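Local coordinates for protein prolyl-ACP dehydrogenase (PDB 4IRN) that oxidises the prolyl group carried on an acyl carrier protein during anatoxin-a biosynthesis, using FAD in an acyl-CoA dehydrogenase fold, at residues N125-T137 and Y147-H160. Numbering follows the deposited sequence.
With FAD (flavin-adenine dinucleotide), chain I.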
ATOM      1  N   ASN A 125      10.306   2.445  29.739  1.00 16.13           N
ATOM      2  CA  ASN A 125      11.269   2.592  28.645  1.00 15.48           C
ATOM      3  C   ASN A 125      11.740   4.032  28.490  1.00 19.02           C
ATOM      4  O   ASN A 125      12.912   4.260  28.179  1.00 18.43           O
ATOM      5  CB  ASN A 125      10.735   2.003  27.350  1.00 14.22           C
ATOM      6  CG  ASN A 125      10.983   0.512  27.270  1.00 35.61           C
ATOM      7  OD1 ASN A 125      12.039   0.051  26.820  1.00 32.82           O
ATOM      8  ND2 ASN A 125      10.054  -0.282  27.782  1.00 22.47           N
ATOM      9  N   ALA A 126      10.844   4.993  28.787  1.00 15.13           N
ATOM     10  CA  ALA A 126      11.116   6.421  28.792  1.00 14.49           C
ATOM     11  C   ALA A 126      12.135   6.742  29.874  1.00 19.13           C
ATOM     12  O   ALA A 126      13.042   7.522  29.636  1.00 19.72           O
ATOM     13  CB  ALA A 126       9.828   7.183  29.043  1.00 15.00           C
ATOM     14  N   HIS A 127      11.967   6.144  31.048  1.00 15.07           N
ATOM     15  CA  HIS A 127      12.804   6.263  32.240  1.00 14.08           C
ATOM     16  C   HIS A 127      14.201   5.645  32.008  1.00 15.82           C
ATOM     17  O   HIS A 127      15.204   6.281  32.318  1.00 15.37           O
ATOM     18  CB  HIS A 127      12.074   5.618  33.433  1.00 15.10           C
ATOM     19  CG  HIS A 127      12.892   5.458  34.684  1.00 18.65           C
ATOM     20  ND1 HIS A 127      12.871   6.407  35.685  1.00 20.36           N
ATOM     21  CD2 HIS A 127      13.703   4.442  35.064  1.00 20.03           C
ATOM     22  CE1 HIS A 127      13.678   5.948  36.626  1.00 19.30           C
ATOM     23  NE2 HIS A 127      14.199   4.769  36.295  1.00 19.46           N
ATOM     24  N   ILE A 128      14.260   4.433  31.435  1.00 11.06           N
ATOM     25  CA  ILE A 128      15.516   3.734  31.149  1.00 10.78           C
ATOM     26  C   ILE A 128      16.363   4.380  30.046  1.00 14.74           C
ATOM     27  O   ILE A 128      17.500   4.775  30.293  1.00 13.54           O
ATOM     28  CB  ILE A 128      15.272   2.227  30.851  1.00 13.45           C
ATOM     29  CG1 ILE A 128      14.640   1.514  32.055  1.00 13.70           C
ATOM     30  CG2 ILE A 128      16.567   1.528  30.457  1.00 13.53           C
ATOM     31  CD1 ILE A 128      13.754   0.309  31.682  1.00 17.15           C
ATOM     32  N   TRP A 129      15.810   4.445  28.825  1.00 12.84           N
ATOM     33  CA  TRP A 129      16.506   4.922  27.627  1.00 12.28           C
ATOM     34  C   TRP A 129      16.700   6.418  27.466  1.00 17.46           C
ATOM     35  O   TRP A 129      17.756   6.822  26.971  1.00 17.71           O
ATOM     36  CB  TRP A 129      15.959   4.271  26.346  1.00 10.46           C
ATOM     37  CG  TRP A 129      15.745   2.788  26.468  1.00 11.21           C
ATOM     38  CD1 TRP A 129      14.549   2.140  26.538  1.00 13.93           C
ATOM     39  CD2 TRP A 129      16.755   1.783  26.619  1.00 11.15           C
ATOM     40  NE1 TRP A 129      14.750   0.790  26.690  1.00 13.39           N
ATOM     41  CE2 TRP A 129      16.096   0.543  26.753  1.00 14.95           C
ATOM     42  CE3 TRP A 129      18.164   1.804  26.634  1.00 12.56           C
ATOM     43  CZ2 TRP A 129      16.794  -0.666  26.896  1.00 14.42           C
ATOM     44  CZ3 TRP A 129      18.855   0.608  26.793  1.00 13.92           C
ATOM     45  CH2 TRP A 129      18.172  -0.609  26.926  1.00 14.51           C
ATOM     46  N   ALA A 130      15.713   7.241  27.863  1.00 13.91           N
ATOM     47  CA  ALA A 130      15.818   8.693  27.710  1.00 14.38           C
ATOM     48  C   ALA A 130      16.365   9.438  28.935  1.00 22.57           C
ATOM     49  O   ALA A 130      16.662  10.636  28.831  1.00 23.54           O
ATOM     50  CB  ALA A 130      14.483   9.279  27.278  1.00 15.02           C
ATOM     51  N   CYS A 131      16.501   8.745  30.083  1.00 20.64           N
ATOM     52  CA  CYS A 131      16.975   9.366  31.313  1.00 20.87           C
ATOM     53  C   CYS A 131      18.197   8.686  31.921  1.00 24.21           C
ATOM     54  O   CYS A 131      19.214   9.358  32.110  1.00 25.12           O
ATOM     55  CB  CYS A 131      15.839   9.489  32.320  1.00 21.60           C
ATOM     56  SG  CYS A 131      14.355  10.288  31.664  1.00 25.62           S
ATOM     57  N   GLU A 132      18.103   7.376  32.242  1.00 17.83           N
ATOM     58  CA  GLU A 132      19.211   6.621  32.844  1.00 16.28           C
ATOM     59  C   GLU A 132      20.418   6.513  31.912  1.00 18.36           C
ATOM     60  O   GLU A 132      21.546   6.708  32.369  1.00 18.48           O
ATOM     61  CB  GLU A 132      18.772   5.217  33.298  1.00 17.26           C
ATOM     62  CG  GLU A 132      17.822   5.164  34.486  1.00 21.58           C
ATOM     63  CD  GLU A 132      17.465   3.768  34.963  1.00 21.76           C
ATOM     64  OE1 GLU A 132      17.583   2.813  34.169  1.00  5.62           O
ATOM     65  OE2 GLU A 132      17.031   3.630  36.124  1.00 18.73           O
ATOM     66  N   MET A 133      20.182   6.188  30.620  1.00 13.30           N
ATOM     67  CA  MET A 133      21.240   6.045  29.612  1.00 13.07           C
ATOM     68  C   MET A 133      22.085   7.314  29.354  1.00 18.00           C
ATOM     69  O   MET A 133      23.308   7.210  29.479  1.00 17.62           O
ATOM     70  CB  MET A 133      20.724   5.434  28.308  1.00 15.13           C
ATOM     71  CG  MET A 133      20.434   3.948  28.390  1.00 18.00           C
ATOM     72  SD  MET A 133      21.715   2.892  29.119  1.00 21.23           S
ATOM     73  CE  MET A 133      23.119   3.238  28.065  1.00 17.25           C
ATOM     74  N   PRO A 134      21.504   8.512  29.042  1.00 14.57           N
ATOM     75  CA  PRO A 134      22.350   9.710  28.878  1.00 14.36           C
ATOM     76  C   PRO A 134      23.145  10.068  30.148  1.00 17.21           C
ATOM     77  O   PRO A 134      24.274  10.558  30.033  1.00 17.75           O
ATOM     78  CB  PRO A 134      21.351  10.810  28.512  1.00 16.51           C
ATOM     79  CG  PRO A 134      20.049  10.329  29.009  1.00 21.33           C
ATOM     80  CD  PRO A 134      20.077   8.846  28.856  1.00 16.36           C
ATOM     81  N   LEU A 135      22.570   9.807  31.351  1.00 11.47           N
ATOM     82  CA  LEU A 135      23.216  10.023  32.656  1.00 10.39           C
ATOM     83  C   LEU A 135      24.439   9.087  32.814  1.00 13.84           C
ATOM     84  O   LEU A 135      25.483   9.524  33.290  1.00 12.35           O
ATOM     85  CB  LEU A 135      22.196   9.827  33.809  1.00 10.16           C
ATOM     86  CG  LEU A 135      22.686   9.836  35.273  1.00 14.45           C
ATOM     87  CD1 LEU A 135      23.383  11.133  35.633  1.00 14.32           C
ATOM     88  CD2 LEU A 135      21.531   9.623  36.219  1.00 16.26           C
ATOM     89  N   LEU A 136      24.304   7.814  32.387  1.00 10.68           N
ATOM     90  CA  LEU A 136      25.378   6.824  32.449  1.00 10.55           C
ATOM     91  C   LEU A 136      26.550   7.204  31.521  1.00 15.91           C
ATOM     92  O   LEU A 136      27.715   7.053  31.906  1.00 15.17           O
ATOM     93  CB  LEU A 136      24.817   5.415  32.115  1.00 10.08           C
ATOM     94  CG  LEU A 136      25.821   4.250  31.986  1.00 13.40           C
ATOM     95  CD1 LEU A 136      26.496   3.946  33.310  1.00 12.74           C
ATOM     96  CD2 LEU A 136      25.146   3.017  31.462  1.00 14.27           C
ATOM     97  N   THR A 137      26.225   7.725  30.323  1.00 13.84           N
ATOM     98  CA  THR A 137      27.181   8.112  29.287  1.00 14.00           C
ATOM     99  C   THR A 137      27.842   9.471  29.518  1.00 21.34           C
ATOM    100  O   THR A 137      29.066   9.559  29.431  1.00 22.35           O
ATOM    101  CB  THR A 137      26.527   7.984  27.905  1.00 16.58           C
ATOM    102  OG1 THR A 137      26.005   6.659  27.778  1.00 12.07           O
ATOM    103  CG2 THR A 137      27.491   8.278  26.748  1.00 14.32           C
ATOM    104  N   TYR A 147      22.648   9.790  41.474  1.00 14.29           N
ATOM    105  CA  TYR A 147      21.367   9.581  40.798  1.00 13.54           C
ATOM    106  C   TYR A 147      21.040   8.195  40.241  1.00 18.96           C
ATOM    107  O   TYR A 147      19.881   7.785  40.314  1.00 17.28           O
ATOM    108  CB  TYR A 147      21.097  10.685  39.772  1.00 13.40           C
ATOM    109  CG  TYR A 147      20.955  12.067  40.379  1.00 13.09           C
ATOM    110  CD1 TYR A 147      19.871  12.385  41.197  1.00 14.47           C
ATOM    111  CD2 TYR A 147      21.870  13.072  40.091  1.00 13.24           C
ATOM    112  CE1 TYR A 147      19.721  13.661  41.734  1.00 14.55           C
ATOM    113  CE2 TYR A 147      21.730  14.354  40.619  1.00 14.28           C
ATOM    114  CZ  TYR A 147      20.654  14.645  41.444  1.00 21.44           C
ATOM    115  OH  TYR A 147      20.517  15.912  41.968  1.00 19.19           O
ATOM    116  N   LEU A 148      22.023   7.484  39.695  1.00 18.24           N
ATOM    117  CA  LEU A 148      21.800   6.171  39.093  1.00 18.89           C
ATOM    118  C   LEU A 148      21.316   5.105  40.050  1.00 25.38           C
ATOM    119  O   LEU A 148      20.347   4.436  39.718  1.00 23.89           O
ATOM    120  CB  LEU A 148      22.994   5.672  38.281  1.00 18.88           C
ATOM    121  CG  LEU A 148      23.083   6.088  36.823  1.00 22.88           C
ATOM    122  CD1 LEU A 148      24.322   5.475  36.197  1.00 22.78           C
ATOM    123  CD2 LEU A 148      21.846   5.656  36.036  1.00 25.02           C
ATOM    124  N   PRO A 149      21.908   4.949  41.260  1.00 24.30           N
ATOM    125  CA  PRO A 149      21.386   3.937  42.190  1.00 23.83           C
ATOM    126  C   PRO A 149      19.930   4.197  42.592  1.00 26.35           C
ATOM    127  O   PRO A 149      19.163   3.250  42.787  1.00 24.36           O
ATOM    128  CB  PRO A 149      22.350   4.032  43.377  1.00 25.47           C
ATOM    129  CG  PRO A 149      23.586   4.611  42.826  1.00 30.24           C
ATOM    130  CD  PRO A 149      23.094   5.614  41.834  1.00 26.20           C
ATOM    131  N   LEU A 150      19.538   5.479  42.649  1.00 23.95           N
ATOM    132  CA  LEU A 150      18.174   5.897  42.993  1.00 24.50           C
ATOM    133  C   LEU A 150      17.142   5.510  41.941  1.00 29.21           C
ATOM    134  O   LEU A 150      16.062   5.046  42.300  1.00 29.43           O
ATOM    135  CB  LEU A 150      18.110   7.406  43.229  1.00 24.42           C
ATOM    136  CG  LEU A 150      18.652   7.917  44.548  1.00 29.64           C
ATOM    137  CD1 LEU A 150      18.787   9.400  44.506  1.00 29.20           C
ATOM    138  CD2 LEU A 150      17.735   7.533  45.709  1.00 34.62           C
ATOM    139  N   LEU A 151      17.453   5.734  40.656  1.00 25.41           N
ATOM    140  CA  LEU A 151      16.554   5.413  39.545  1.00 24.91           C
ATOM    141  C   LEU A 151      16.427   3.901  39.365  1.00 28.01           C
ATOM    142  O   LEU A 151      15.350   3.375  39.099  1.00 26.62           O
ATOM    143  CB  LEU A 151      17.088   6.051  38.246  1.00 24.87           C
ATOM    144  CG  LEU A 151      17.208   7.574  38.200  1.00 29.05           C
ATOM    145  CD1 LEU A 151      17.802   8.031  36.887  1.00 29.41           C
ATOM    146  CD2 LEU A 151      15.866   8.244  38.428  1.00 30.65           C
ATOM    147  N   CYS A 152      17.541   3.235  39.519  1.00 22.71           N
ATOM    148  CA  CYS A 152      17.794   1.825  39.421  1.00 22.40           C
ATOM    149  C   CYS A 152      17.046   1.028  40.502  1.00 26.68           C
ATOM    150  O   CYS A 152      16.387   0.027  40.180  1.00 25.94           O
ATOM    151  CB  CYS A 152      19.302   1.645  39.548  1.00 23.13           C
ATOM    152  SG  CYS A 152      19.933   0.167  38.772  1.00 27.56           S
ATOM    153  N   ARG A 153      17.234   1.431  41.804  1.00 25.51           N
ATOM    154  CA  ARG A 153      16.724   0.684  42.969  1.00 25.16           C
ATOM    155  C   ARG A 153      15.979   1.483  44.065  1.00 28.90           C
ATOM    156  O   ARG A 153      15.360   0.881  44.934  1.00 28.66           O
ATOM    157  CB  ARG A 153      17.885  -0.113  43.616  1.00 19.97           C
ATOM    158  CG  ARG A 153      18.797  -0.819  42.633  1.00 17.71           C
ATOM    159  CD  ARG A 153      19.165  -2.238  42.999  1.00 15.01           C
ATOM    160  NE  ARG A 153      18.046  -3.179  42.880  1.00 24.40           N
ATOM    161  CZ  ARG A 153      18.180  -4.498  42.771  1.00 39.76           C
ATOM    162  NH1 ARG A 153      19.383  -5.049  42.732  1.00 29.69           N
ATOM    163  NH2 ARG A 153      17.111  -5.272  42.681  1.00 33.11           N
ATOM    164  N   GLY A 154      16.029   2.813  44.007  1.00 26.36           N
ATOM    165  CA  GLY A 154      15.448   3.701  45.014  1.00 26.45           C
ATOM    166  C   GLY A 154      13.996   4.107  44.850  1.00 31.12           C
ATOM    167  O   GLY A 154      13.458   4.813  45.708  1.00 31.64           O
ATOM    168  N   GLY A 155      13.353   3.677  43.769  1.00 26.75           N
ATOM    169  CA  GLY A 155      11.957   4.031  43.535  1.00 26.40           C
ATOM    170  C   GLY A 155      11.788   5.434  42.977  1.00 29.32           C
ATOM    171  O   GLY A 155      10.675   5.972  42.961  1.00 29.18           O
ATOM    172  N   TRP A 156      12.904   6.030  42.522  1.00 24.22           N
ATOM    173  CA  TRP A 156      12.934   7.333  41.895  1.00 23.42           C
ATOM    174  C   TRP A 156      12.558   7.165  40.436  1.00 25.13           C
ATOM    175  O   TRP A 156      13.018   6.222  39.784  1.00 25.87           O
ATOM    176  CB  TRP A 156      14.320   7.974  42.036  1.00 22.65           C
ATOM    177  CG  TRP A 156      14.467   8.881  43.228  1.00 23.97           C
ATOM    178  CD1 TRP A 156      14.083   8.626  44.513  1.00 27.03           C
ATOM    179  CD2 TRP A 156      15.098  10.167  43.246  1.00 23.80           C
ATOM    180  NE1 TRP A 156      14.389   9.697  45.319  1.00 26.61           N
ATOM    181  CE2 TRP A 156      15.015  10.657  44.568  1.00 27.80           C
ATOM    182  CE3 TRP A 156      15.707  10.968  42.263  1.00 25.01           C
ATOM    183  CZ2 TRP A 156      15.532  11.905  44.939  1.00 26.89           C
ATOM    184  CZ3 TRP A 156      16.216  12.208  42.629  1.00 26.17           C
ATOM    185  CH2 TRP A 156      16.134  12.660  43.952  1.00 26.76           C
ATOM    186  N   ILE A 157      11.678   8.049  39.946  1.00 19.23           N
ATOM    187  CA  ILE A 157      11.228   8.036  38.565  1.00 17.98           C
ATOM    188  C   ILE A 157      11.802   9.250  37.850  1.00 22.03           C
ATOM    189  O   ILE A 157      11.968  10.311  38.455  1.00 21.57           O
ATOM    190  CB  ILE A 157       9.681   7.930  38.491  1.00 21.52           C
ATOM    191  CG1 ILE A 157       9.228   6.555  38.989  1.00 21.15           C
ATOM    192  CG2 ILE A 157       9.138   8.172  37.093  1.00 21.23           C
ATOM    193  CD1 ILE A 157       8.259   6.579  40.093  1.00 28.82           C
ATOM    194  N   ALA A 158      12.168   9.073  36.583  1.00 18.77           N
ATOM    195  CA  ALA A 158      12.742  10.159  35.809  1.00 18.55           C
ATOM    196  C   ALA A 158      11.908  10.520  34.574  1.00 21.99           C
ATOM    197  O   ALA A 158      11.203   9.674  34.018  1.00 20.60           O
ATOM    198  CB  ALA A 158      14.181   9.845  35.429  1.00 19.09           C
ATOM    199  N   SER A 159      11.973  11.803  34.191  1.00 18.45           N
ATOM    200  CA  SER A 159      11.295  12.382  33.048  1.00 17.72           C
ATOM    201  C   SER A 159      12.313  13.054  32.148  1.00 22.45           C
ATOM    202  O   SER A 159      13.337  13.556  32.622  1.00 22.21           O
ATOM    203  CB  SER A 159      10.250  13.396  33.500  1.00 19.65           C
ATOM    204  OG  SER A 159       9.080  12.744  33.958  1.00 27.74           O
ATOM    205  N   HIS A 160      12.036  13.032  30.845  1.00 19.90           N
ATOM    206  CA  HIS A 160      12.858  13.635  29.812  1.00 20.34           C
ATOM    207  C   HIS A 160      12.002  14.752  29.210  1.00 24.70           C
ATOM    208  O   HIS A 160      10.987  14.465  28.573  1.00 25.03           O
ATOM    209  CB  HIS A 160      13.256  12.562  28.776  1.00 21.59           C
ATOM    210  CG  HIS A 160      13.997  13.071  27.574  1.00 25.48           C
ATOM    211  ND1 HIS A 160      13.307  13.455  26.428  1.00 27.56           N
ATOM    212  CD2 HIS A 160      15.316  13.243  27.365  1.00 27.43           C
ATOM    213  CE1 HIS A 160      14.233  13.832  25.566  1.00 26.96           C
ATOM    214  NE2 HIS A 160      15.450  13.727  26.084  1.00 27.22           N
TER
HETATM  215  PA  FAD I 400       5.206  18.768  14.870  1.00 24.14           P
HETATM  216  O1A FAD I 400       6.636  18.577  15.189  1.00 23.50           O
HETATM  217  O2A FAD I 400       4.460  20.044  15.223  1.00 25.58           O
HETATM  218  O5B FAD I 400       4.990  18.647  13.311  1.00 24.59           O
HETATM  219  C5B FAD I 400       3.661  18.672  12.764  1.00 26.25           C
HETATM  220  C4B FAD I 400       3.597  17.671  11.642  1.00 27.38           C
HETATM  221  O4B FAD I 400       4.408  18.129  10.548  1.00 26.52           O
HETATM  222  C3B FAD I 400       4.050  16.255  12.004  1.00 29.43           C
HETATM  223  O3B FAD I 400       2.971  15.353  11.811  1.00 30.47           O
HETATM  224  C2B FAD I 400       5.250  15.952  11.092  1.00 27.73           C
HETATM  225  O2B FAD I 400       5.008  14.766  10.352  1.00 28.94           O
HETATM  226  C1B FAD I 400       5.302  17.123  10.109  1.00 25.74           C
HETATM  227  N9A FAD I 400       6.631  17.711   9.946  1.00 21.36           N
HETATM  228  C8A FAD I 400       7.251  18.589  10.794  1.00 19.70           C
HETATM  229  N7A FAD I 400       8.470  18.912  10.431  1.00 20.98           N
HETATM  230  C5A FAD I 400       8.669  18.199   9.263  1.00 21.60           C
HETATM  231  C6A FAD I 400       9.774  18.095   8.382  1.00 22.81           C
HETATM  232  N6A FAD I 400      10.926  18.747   8.551  1.00 23.64           N
HETATM  233  N1A FAD I 400       9.650  17.277   7.313  1.00 22.91           N
HETATM  234  C2A FAD I 400       8.498  16.626   7.134  1.00 22.30           C
HETATM  235  N3A FAD I 400       7.393  16.659   7.885  1.00 22.60           N
HETATM  236  C4A FAD I 400       7.539  17.457   8.944  1.00 22.64           C
HETATM  237  N1  FAD I 400       8.741  14.850  24.237  1.00 21.10           N
HETATM  238  C2  FAD I 400       9.664  15.025  25.242  1.00 20.49           C
HETATM  239  O2  FAD I 400      10.556  15.868  25.138  1.00 22.20           O
HETATM  240  N3  FAD I 400       9.587  14.265  26.407  1.00 20.03           N
HETATM  241  C4  FAD I 400       8.636  13.310  26.676  1.00 21.78           C
HETATM  242  O4  FAD I 400       8.666  12.700  27.745  1.00 22.91           O
HETATM  243  C4X FAD I 400       7.646  13.126  25.614  1.00 22.15           C
HETATM  244  N5  FAD I 400       6.682  12.254  25.809  1.00 21.20           N
HETATM  245  C5X FAD I 400       5.708  12.134  24.818  1.00 20.63           C
HETATM  246  C6  FAD I 400       4.678  11.209  25.012  1.00 18.31           C
HETATM  247  C7  FAD I 400       3.684  11.023  24.057  1.00 16.93           C
HETATM  248  C7M FAD I 400       2.644   9.951  24.261  1.00 15.27           C
HETATM  249  C8  FAD I 400       3.704  11.801  22.879  1.00 18.04           C
HETATM  250  C8M FAD I 400       2.658  11.637  21.808  1.00 17.39           C
HETATM  251  C9  FAD I 400       4.716  12.734  22.692  1.00 19.55           C
HETATM  252  C9A FAD I 400       5.727  12.915  23.631  1.00 22.04           C
HETATM  253  N10 FAD I 400       6.788  13.849  23.460  1.00 23.91           N
HETATM  254  C10 FAD I 400       7.766  13.963  24.415  1.00 22.91           C
HETATM  255  C1' FAD I 400       6.770  14.748  22.284  1.00 26.51           C
HETATM  256  C2' FAD I 400       6.947  13.938  21.007  1.00 29.45           C
HETATM  257  O2' FAD I 400       8.308  13.563  20.808  1.00 30.07           O
HETATM  258  C3' FAD I 400       6.381  14.698  19.808  1.00 29.38           C
HETATM  259  O3' FAD I 400       5.248  13.998  19.300  1.00 29.25           O
HETATM  260  C4' FAD I 400       7.383  14.935  18.676  1.00 28.98           C
HETATM  261  O4' FAD I 400       8.499  15.684  19.163  1.00 28.06           O
HETATM  262  C5' FAD I 400       6.757  15.571  17.448  1.00 28.52           C
HETATM  263  O5' FAD I 400       6.335  16.914  17.735  1.00 28.90           O
HETATM  264  P   FAD I 400       4.847  17.385  17.348  1.00 26.31           P
HETATM  265  O1P FAD I 400       3.849  16.320  17.604  1.00 26.16           O
HETATM  266  O2P FAD I 400       4.861  18.667  18.146  1.00 27.05           O
HETATM  267  O3P FAD I 400       4.523  17.639  15.802  1.00 27.17           O
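His127 has CG anti to its backbone N (chi1 170°), which carries the imidazole end over to segment 147-160, and His160 reaches back to helix 125-137 with the same first torsion (174°). The His127 imidazole links Leu151 of helix 141-153 to Ala158 of strand 158-161: ND1 accepts from Ala158 N at 2.9 Å, the donor lying in the ring plane, while NE2 makes a weak bond to Leu151 O at 3.3 Å. A second weak bond joins NE2 to Glu132 OE2 (3.1 Å) within its own helix. One turn further along helix 125-137, Cys131 CB meets Ala158 CB at 3.5 Å, and SG lies against the backbone of Ser159. Ala130 CB makes an off-centre CH-pi contact with the His160 ring, 4.2 Å from its centroid. Farther along, the nearly antiparallel helices (155°) pack through leucines: CD2 of Leu135 touches Tyr147 CB at 3.7 Å and sits beside Leu148 and Leu151, while the side chains of Leu136 and Leu148 cross at about a right angle, their CD1 atoms in contact. The contact thus joins the N-terminal helical domain to edge strand 158-161, which pairs with strand 202-208. Beyond it, His160 O accepts from FAD N3 at 2.6 Å, making the strand part of the flavin pocket. With ND1 as acceptor and NE2 as donor, His127 is probably the neutral NE2-H tautomer; the bond from Ala158 N, helped by the weak ones at NE2, probably holds the ring in its rotation.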